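PDB 4D7Q: ralf, proline/betaine transporter from Legionella pneumophila, which probably acts as a guanine-nucleotide exchange factor, here as an engineered chimera joining a Legionella Sec7 domain to a Rickettsia capping domain. Local coordinates for residues F202-I214 with W291-P303. The protein carries 2 engineered substitutions. Numbering follows the deposited sequence.
Sequences FVDSSPGYQINNI and WFLGEKSKIIIQP
Tyr209 with Ile301 and Ile211 with Ile299 form the hydrogen-bonded pairs that join strands 208-212 and 297-303, antiparallel at 167° with axes 4.7 Å apart. Each pair exchanges two N-H...O=C bonds, the shortest from Ile301 N to Tyr209 O at 2.7 Å. Gln210-Ile300 and Asn212-Lys298 are the intervening non-hydrogen-bonded pairs, where CA-H groups of Gln210, Lys298 and Ile300 lean on opposing carbonyl oxygens. At the 208 end, Gln302 NE2 reaches Pro207 O at 2.8 Å, from above the carbonyl plane.

Apolar contacts gather on the face of Tyr209, Ile211, Ile299 and Ile301. With CG1 wedged between its own backbone N and carbonyl carbon (chi1 61°), Ile299 brings CD1 to 3.8 Å from Ile211 CD1, and the same methyl meets Ile214 CD1. Helix 313-325 packs against Tyr209 and Ile301.

The other face is mainly polar, though Ile300 lies alongside Gln210. Gln210, extended from a CG anti to N (chi1 -171°), accepts from Ser206 N through OE1 and donates to Asn212 OD1 in plane, on a lone pair, at 2.7 Å; both bonds fix its amide. Water 1 links Gln210 OE1, Ser206 OG and Lys298 NZ, which also bonds Gly108 O.

Separately, Phe202 sets CZ at the edge of the Trp291 ring, 3.6 Å from CZ3, while its CE2 touches Phe292 CD1. Trp291 also touches helix 135-152 of the Sec7 part, a contact between the two fused parts of the chimera.

The two strands are adjacent in the antiparallel sheet of the capping domain, with 208-214 lying between 297-303 and the short outermost strand 332-334.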
ATOM      1  N   PHE A 202       9.879  -0.016  -4.141  1.00 23.76           N
ATOM      2  CA  PHE A 202       8.684   0.700  -3.677  1.00 24.16           C
ATOM      3  C   PHE A 202       8.532   1.984  -4.456  1.00 28.92           C
ATOM      4  O   PHE A 202       9.528   2.535  -4.914  1.00 29.57           O
ATOM      5  CB  PHE A 202       8.802   1.050  -2.174  1.00 26.00           C
ATOM      6  CG  PHE A 202       8.797  -0.139  -1.237  1.00 27.25           C
ATOM      7  CD1 PHE A 202       9.982  -0.795  -0.907  1.00 30.36           C
ATOM      8  CD2 PHE A 202       7.609  -0.599  -0.680  1.00 28.97           C
ATOM      9  CE1 PHE A 202       9.977  -1.878  -0.024  1.00 30.87           C
ATOM     10  CE2 PHE A 202       7.595  -1.716   0.161  1.00 31.85           C
ATOM     11  CZ  PHE A 202       8.781  -2.338   0.500  1.00 30.31           C
ATOM     12  N   VAL A 203       7.305   2.525  -4.528  1.00 25.87           N
ATOM     13  CA  VAL A 203       7.067   3.852  -5.111  1.00 25.18           C
ATOM     14  C   VAL A 203       7.859   4.867  -4.221  1.00 30.26           C
ATOM     15  O   VAL A 203       8.008   4.638  -3.020  1.00 28.06           O
ATOM     16  CB  VAL A 203       5.545   4.215  -5.163  1.00 27.57           C
ATOM     17  CG1 VAL A 203       4.775   3.249  -6.050  1.00 26.75           C
ATOM     18  CG2 VAL A 203       4.922   4.262  -3.763  1.00 27.22           C
ATOM     19  N   ASP A 204       8.336   5.974  -4.802  1.00 29.89           N
ATOM     20  CA  ASP A 204       9.055   7.003  -4.052  1.00 31.36           C
ATOM     21  C   ASP A 204       8.077   7.856  -3.269  1.00 34.08           C
ATOM     22  O   ASP A 204       8.431   8.444  -2.250  1.00 35.31           O
ATOM     23  CB  ASP A 204       9.858   7.907  -5.022  1.00 34.87           C
ATOM     24  CG  ASP A 204      11.133   7.287  -5.565  1.00 54.41           C
ATOM     25  OD1 ASP A 204      11.791   6.508  -4.819  1.00 54.70           O
ATOM     26  OD2 ASP A 204      11.505   7.614  -6.719  1.00 64.64           O
ATOM     27  N   SER A 205       6.847   7.943  -3.767  1.00 28.56           N
ATOM     28  CA  SER A 205       5.797   8.747  -3.175  1.00 27.30           C
ATOM     29  C   SER A 205       4.463   8.089  -3.444  1.00 30.34           C
ATOM     30  O   SER A 205       4.308   7.361  -4.434  1.00 29.58           O
ATOM     31  CB  SER A 205       5.822  10.153  -3.769  1.00 30.72           C
ATOM     32  OG  SER A 205       5.318  10.134  -5.093  1.00 43.11           O
ATOM     33  N   SER A 206       3.500   8.345  -2.567  1.00 26.24           N
ATOM     34  CA  SER A 206       2.154   7.796  -2.676  1.00 25.44           C
ATOM     35  C   SER A 206       1.173   8.833  -3.287  1.00 28.17           C
ATOM     36  O   SER A 206       1.464  10.035  -3.204  1.00 25.81           O
ATOM     37  CB  SER A 206       1.672   7.355  -1.295  1.00 26.88           C
ATOM     38  OG  SER A 206       2.405   6.225  -0.849  1.00 33.17           O
ATOM     39  N   PRO A 207       0.015   8.389  -3.879  1.00 24.86           N
ATOM     40  CA  PRO A 207      -0.971   9.352  -4.411  1.00 25.24           C
ATOM     41  C   PRO A 207      -1.406  10.389  -3.379  1.00 27.39           C
ATOM     42  O   PRO A 207      -1.572  10.073  -2.190  1.00 26.51           O
ATOM     43  CB  PRO A 207      -2.165   8.455  -4.792  1.00 26.73           C
ATOM     44  CG  PRO A 207      -1.566   7.125  -5.055  1.00 29.47           C
ATOM     45  CD  PRO A 207      -0.466   7.001  -4.053  1.00 25.57           C
ATOM     46  N   GLY A 208      -1.596  11.613  -3.853  1.00 22.30           N
ATOM     47  CA  GLY A 208      -2.006  12.729  -3.019  1.00 21.65           C
ATOM     48  C   GLY A 208      -0.821  13.517  -2.515  1.00 27.34           C
ATOM     49  O   GLY A 208       0.201  13.621  -3.198  1.00 27.93           O
ATOM     50  N   TYR A 209      -0.955  14.066  -1.305  1.00 23.10           N
ATOM     51  CA  TYR A 209       0.077  14.885  -0.672  1.00 23.07           C
ATOM     52  C   TYR A 209       0.845  14.101   0.371  1.00 26.00           C
ATOM     53  O   TYR A 209       0.243  13.405   1.200  1.00 24.23           O
ATOM     54  CB  TYR A 209      -0.552  16.107  -0.021  1.00 22.78           C
ATOM     55  CG  TYR A 209      -1.438  16.912  -0.940  1.00 23.63           C
ATOM     56  CD1 TYR A 209      -0.891  17.785  -1.881  1.00 25.15           C
ATOM     57  CD2 TYR A 209      -2.827  16.878  -0.807  1.00 23.91           C
ATOM     58  CE1 TYR A 209      -1.707  18.576  -2.690  1.00 27.83           C
ATOM     59  CE2 TYR A 209      -3.651  17.655  -1.615  1.00 24.99           C
ATOM     60  CZ  TYR A 209      -3.088  18.520  -2.539  1.00 34.09           C
ATOM     61  OH  TYR A 209      -3.922  19.283  -3.323  1.00 29.66           O
ATOM     62  N   GLN A 210       2.171  14.192   0.308  1.00 23.12           N
ATOM     63  CA  GLN A 210       3.034  13.451   1.225  1.00 23.14           C
ATOM     64  C   GLN A 210       4.041  14.379   1.855  1.00 27.74           C
ATOM     65  O   GLN A 210       4.594  15.238   1.181  1.00 27.99           O
ATOM     66  CB  GLN A 210       3.742  12.291   0.509  1.00 23.08           C
ATOM     67  CG  GLN A 210       4.510  11.336   1.455  1.00 28.07           C
ATOM     68  CD  GLN A 210       4.988  10.088   0.757  1.00 36.35           C
ATOM     69  OE1 GLN A 210       4.313   9.538  -0.103  1.00 29.99           O
ATOM     70  NE2 GLN A 210       6.142   9.580   1.151  1.00 33.48           N
ATOM     71  N   ILE A 211       4.250  14.216   3.162  1.00 23.89           N
ATOM     72  CA  ILE A 211       5.235  14.982   3.915  1.00 23.20           C
ATOM     73  C   ILE A 211       6.136  13.978   4.627  1.00 28.14           C
ATOM     74  O   ILE A 211       5.701  13.321   5.586  1.00 26.42           O
ATOM     75  CB  ILE A 211       4.650  16.048   4.878  1.00 26.00           C
ATOM     76  CG1 ILE A 211       3.455  16.839   4.262  1.00 25.54           C
ATOM     77  CG2 ILE A 211       5.790  16.982   5.347  1.00 26.36           C
ATOM     78  CD1 ILE A 211       2.785  17.918   5.228  1.00 29.83           C
ATOM     79  N   ASN A 212       7.378  13.829   4.125  1.00 25.47           N
ATOM     80  CA  ASN A 212       8.358  12.922   4.719  1.00 26.99           C
ATOM     81  C   ASN A 212       9.138  13.635   5.785  1.00 33.24           C
ATOM     82  O   ASN A 212       9.187  14.858   5.778  1.00 33.42           O
ATOM     83  CB  ASN A 212       9.360  12.445   3.677  1.00 31.33           C
ATOM     84  CG  ASN A 212       8.786  11.527   2.662  1.00 42.37           C
ATOM     85  OD1 ASN A 212       7.819  10.801   2.920  1.00 38.44           O
ATOM     86  ND2 ASN A 212       9.422  11.503   1.508  1.00 34.22           N
ATOM     87  N   ASN A 213       9.788  12.865   6.675  1.00 31.18           N
ATOM     88  CA  ASN A 213      10.674  13.360   7.735  1.00 32.23           C
ATOM     89  C   ASN A 213       9.993  14.415   8.604  1.00 35.76           C
ATOM     90  O   ASN A 213      10.618  15.408   8.996  1.00 35.36           O
ATOM     91  CB  ASN A 213      12.025  13.862   7.140  1.00 31.52           C
ATOM     92  CG  ASN A 213      12.628  12.919   6.112  1.00 54.12           C
ATOM     93  OD1 ASN A 213      12.959  11.770   6.398  1.00 47.47           O
ATOM     94  ND2 ASN A 213      12.754  13.374   4.876  1.00 48.77           N
ATOM     95  N   ILE A 214       8.693  14.201   8.886  1.00 31.29           N
ATOM     96  CA  ILE A 214       7.895  15.120   9.700  1.00 30.71           C
ATOM     97  C   ILE A 214       8.154  14.812  11.176  1.00 36.30           C
ATOM     98  O   ILE A 214       8.396  13.652  11.514  1.00 36.06           O
ATOM     99  CB  ILE A 214       6.382  15.091   9.299  1.00 33.03           C
ATOM    100  CG1 ILE A 214       5.657  16.408   9.691  1.00 33.93           C
ATOM    101  CG2 ILE A 214       5.637  13.816   9.786  1.00 32.24           C
ATOM    102  CD1 ILE A 214       4.307  16.684   8.977  1.00 40.59           C
ATOM    103  N   TRP A 291      11.917  -1.553   7.255  1.00 20.63           N
ATOM    104  CA  TRP A 291      12.106  -1.863   5.842  1.00 20.31           C
ATOM    105  C   TRP A 291      11.038  -1.196   4.983  1.00 23.01           C
ATOM    106  O   TRP A 291      11.244  -0.958   3.793  1.00 22.76           O
ATOM    107  CB  TRP A 291      12.091  -3.376   5.620  1.00 18.48           C
ATOM    108  CG  TRP A 291      10.815  -4.033   6.048  1.00 19.35           C
ATOM    109  CD1 TRP A 291      10.591  -4.709   7.212  1.00 21.77           C
ATOM    110  CD2 TRP A 291       9.584  -4.076   5.317  1.00 19.58           C
ATOM    111  NE1 TRP A 291       9.297  -5.171   7.251  1.00 21.68           N
ATOM    112  CE2 TRP A 291       8.658  -4.795   6.099  1.00 23.33           C
ATOM    113  CE3 TRP A 291       9.174  -3.576   4.077  1.00 21.46           C
ATOM    114  CZ2 TRP A 291       7.349  -5.026   5.683  1.00 23.80           C
ATOM    115  CZ3 TRP A 291       7.873  -3.807   3.665  1.00 22.86           C
ATOM    116  CH2 TRP A 291       6.977  -4.526   4.466  1.00 23.75           C
ATOM    117  N   PHE A 292       9.896  -0.896   5.594  1.00 19.66           N
ATOM    118  CA  PHE A 292       8.787  -0.252   4.881  1.00 20.47           C
ATOM    119  C   PHE A 292       8.856   1.258   4.935  1.00 25.08           C
ATOM    120  O   PHE A 292       8.593   1.926   3.935  1.00 23.29           O
ATOM    121  CB  PHE A 292       7.440  -0.705   5.488  1.00 21.47           C
ATOM    122  CG  PHE A 292       6.221  -0.205   4.744  1.00 23.41           C
ATOM    123  CD1 PHE A 292       5.859  -0.751   3.508  1.00 24.77           C
ATOM    124  CD2 PHE A 292       5.456   0.840   5.252  1.00 23.79           C
ATOM    125  CE1 PHE A 292       4.733  -0.279   2.822  1.00 23.55           C
ATOM    126  CE2 PHE A 292       4.319   1.288   4.572  1.00 25.03           C
ATOM    127  CZ  PHE A 292       3.961   0.715   3.375  1.00 21.82           C
ATOM    128  N   LEU A 293       9.168   1.791   6.126  1.00 22.70           N
ATOM    129  CA  LEU A 293       9.122   3.216   6.398  1.00 22.60           C
ATOM    130  C   LEU A 293      10.482   3.909   6.446  1.00 26.87           C
ATOM    131  O   LEU A 293      10.559   5.129   6.291  1.00 24.60           O
ATOM    132  CB  LEU A 293       8.387   3.402   7.741  1.00 21.97           C
ATOM    133  CG  LEU A 293       8.107   4.828   8.227  1.00 26.26           C
ATOM    134  CD1 LEU A 293       7.110   5.544   7.322  1.00 26.62           C
ATOM    135  CD2 LEU A 293       7.678   4.839   9.648  1.00 24.82           C
ATOM    136  N   GLY A 294      11.527   3.163   6.735  1.00 24.59           N
ATOM    137  CA  GLY A 294      12.811   3.808   6.968  1.00 24.76           C
ATOM    138  C   GLY A 294      12.828   4.321   8.399  1.00 29.94           C
ATOM    139  O   GLY A 294      12.012   3.908   9.229  1.00 29.52           O
ATOM    140  N   GLU A 295      13.703   5.263   8.693  1.00 27.49           N
ATOM    141  CA  GLU A 295      13.890   5.738  10.061  1.00 27.84           C
ATOM    142  C   GLU A 295      13.074   6.950  10.479  1.00 30.42           C
ATOM    143  O   GLU A 295      13.130   7.333  11.650  1.00 29.73           O
ATOM    144  CB  GLU A 295      15.389   5.972  10.336  1.00 29.77           C
ATOM    145  CG  GLU A 295      16.262   4.737  10.141  1.00 42.21           C
ATOM    146  CD  GLU A 295      17.748   4.919  10.409  1.00 57.85           C
ATOM    147  OE1 GLU A 295      18.282   6.033  10.195  1.00 49.58           O
ATOM    148  OE2 GLU A 295      18.386   3.925  10.815  1.00 58.50           O
ATOM    149  N   LYS A 296      12.330   7.556   9.551  1.00 27.53           N
ATOM    150  CA  LYS A 296      11.562   8.772   9.858  1.00 28.19           C
ATOM    151  C   LYS A 296      10.058   8.636   9.712  1.00 32.09           C
ATOM    152  O   LYS A 296       9.568   7.688   9.109  1.00 31.76           O
ATOM    153  CB  LYS A 296      12.080   9.968   9.025  1.00 31.82           C
ATOM    154  CG  LYS A 296      13.596  10.223   9.129  1.00 52.98           C
ATOM    155  CD  LYS A 296      14.038  10.934  10.419  1.00 63.80           C
ATOM    156  CE  LYS A 296      15.515  11.284  10.417  1.00 78.51           C
ATOM    157  NZ  LYS A 296      16.396  10.084  10.552  1.00 87.01           N
ATOM    158  N   SER A 297       9.332   9.585  10.291  1.00 28.77           N
ATOM    159  CA  SER A 297       7.878   9.653  10.244  1.00 27.23           C
ATOM    160  C   SER A 297       7.429  10.274   8.919  1.00 29.47           C
ATOM    161  O   SER A 297       8.199  10.971   8.253  1.00 28.10           O
ATOM    162  CB  SER A 297       7.357  10.488  11.404  1.00 28.12           C
ATOM    163  OG  SER A 297       7.434   9.769  12.624  1.00 31.67           O
ATOM    164  N   LYS A 298       6.182   9.986   8.531  1.00 25.40           N
ATOM    165  CA  LYS A 298       5.573  10.531   7.330  1.00 24.73           C
ATOM    166  C   LYS A 298       4.049  10.598   7.474  1.00 28.47           C
ATOM    167  O   LYS A 298       3.441   9.851   8.261  1.00 27.28           O
ATOM    168  CB  LYS A 298       6.015   9.747   6.049  1.00 25.45           C
ATOM    169  CG  LYS A 298       5.121   8.547   5.697  1.00 28.30           C
ATOM    170  CD  LYS A 298       5.494   7.850   4.396  1.00 22.60           C
ATOM    171  CE  LYS A 298       4.852   6.467   4.394  1.00 22.96           C
ATOM    172  NZ  LYS A 298       5.166   5.727   3.148  1.00 21.96           N
ATOM    173  N   ILE A 299       3.449  11.532   6.732  1.00 25.55           N
ATOM    174  CA  ILE A 299       2.009  11.700   6.633  1.00 25.11           C
ATOM    175  C   ILE A 299       1.600  11.729   5.169  1.00 27.98           C
ATOM    176  O   ILE A 299       2.317  12.292   4.333  1.00 27.02           O
ATOM    177  CB  ILE A 299       1.400  12.862   7.474  1.00 28.35           C
ATOM    178  CG1 ILE A 299       1.963  14.232   7.069  1.00 29.05           C
ATOM    179  CG2 ILE A 299       1.506  12.600   8.996  1.00 28.20           C
ATOM    180  CD1 ILE A 299       1.023  15.423   7.459  1.00 34.22           C
ATOM    181  N   ILE A 300       0.467  11.088   4.864  1.00 23.54           N
ATOM    182  CA  ILE A 300      -0.106  11.058   3.517  1.00 22.57           C
ATOM    183  C   ILE A 300      -1.535  11.619   3.603  1.00 27.62           C
ATOM    184  O   ILE A 300      -2.383  11.067   4.325  1.00 26.10           O
ATOM    185  CB  ILE A 300      -0.043   9.651   2.853  1.00 24.14           C
ATOM    186  CG1 ILE A 300       1.446   9.169   2.680  1.00 24.54           C
ATOM    187  CG2 ILE A 300      -0.788   9.650   1.491  1.00 23.54           C
ATOM    188  CD1 ILE A 300       1.617   7.641   2.386  1.00 23.13           C
ATOM    189  N   ILE A 301      -1.801  12.706   2.843  1.00 23.67           N
ATOM    190  CA  ILE A 301      -3.114  13.360   2.818  1.00 21.98           C
ATOM    191  C   ILE A 301      -3.804  13.164   1.475  1.00 25.73           C
ATOM    192  O   ILE A 301      -3.241  13.478   0.427  1.00 24.61           O
ATOM    193  CB  ILE A 301      -3.051  14.860   3.247  1.00 24.39           C
ATOM    194  CG1 ILE A 301      -2.297  15.035   4.584  1.00 24.30           C
ATOM    195  CG2 ILE A 301      -4.460  15.507   3.313  1.00 23.88           C
ATOM    196  CD1 ILE A 301      -0.982  15.609   4.402  1.00 34.25           C
ATOM    197  N   GLN A 302      -5.040  12.667   1.508  1.00 23.02           N
ATOM    198  CA  GLN A 302      -5.780  12.427   0.271  1.00 23.13           C
ATOM    199  C   GLN A 302      -7.223  12.842   0.361  1.00 28.16           C
ATOM    200  O   GLN A 302      -7.829  12.607   1.404  1.00 26.71           O
ATOM    201  CB  GLN A 302      -5.758  10.918  -0.106  1.00 22.79           C
ATOM    202  CG  GLN A 302      -4.355  10.339  -0.381  1.00 20.68           C
ATOM    203  CD  GLN A 302      -4.351   8.826  -0.478  1.00 32.19           C
ATOM    204  OE1 GLN A 302      -5.369   8.161  -0.262  1.00 32.28           O
ATOM    205  NE2 GLN A 302      -3.210   8.238  -0.844  1.00 22.83           N
ATOM    206  N   PRO A 303      -7.818  13.360  -0.757  1.00 26.70           N
ATOM    207  CA  PRO A 303      -9.277  13.589  -0.769  1.00 27.20           C
ATOM    208  C   PRO A 303      -9.947  12.204  -0.721  1.00 34.22           C
ATOM    209  O   PRO A 303      -9.493  11.269  -1.389  1.00 32.68           O
ATOM    210  CB  PRO A 303      -9.533  14.275  -2.122  1.00 28.46           C
ATOM    211  CG  PRO A 303      -8.370  13.946  -2.962  1.00 32.08           C
ATOM    212  CD  PRO A 303      -7.204  13.651  -2.072  1.00 27.62           C
TER
HETATM  213  O   HOH W   1       4.880   6.672   0.334  1.00 21.62           O
HETATM  214  O   HOH W   2      10.844  12.042  11.262  1.00 50.55           O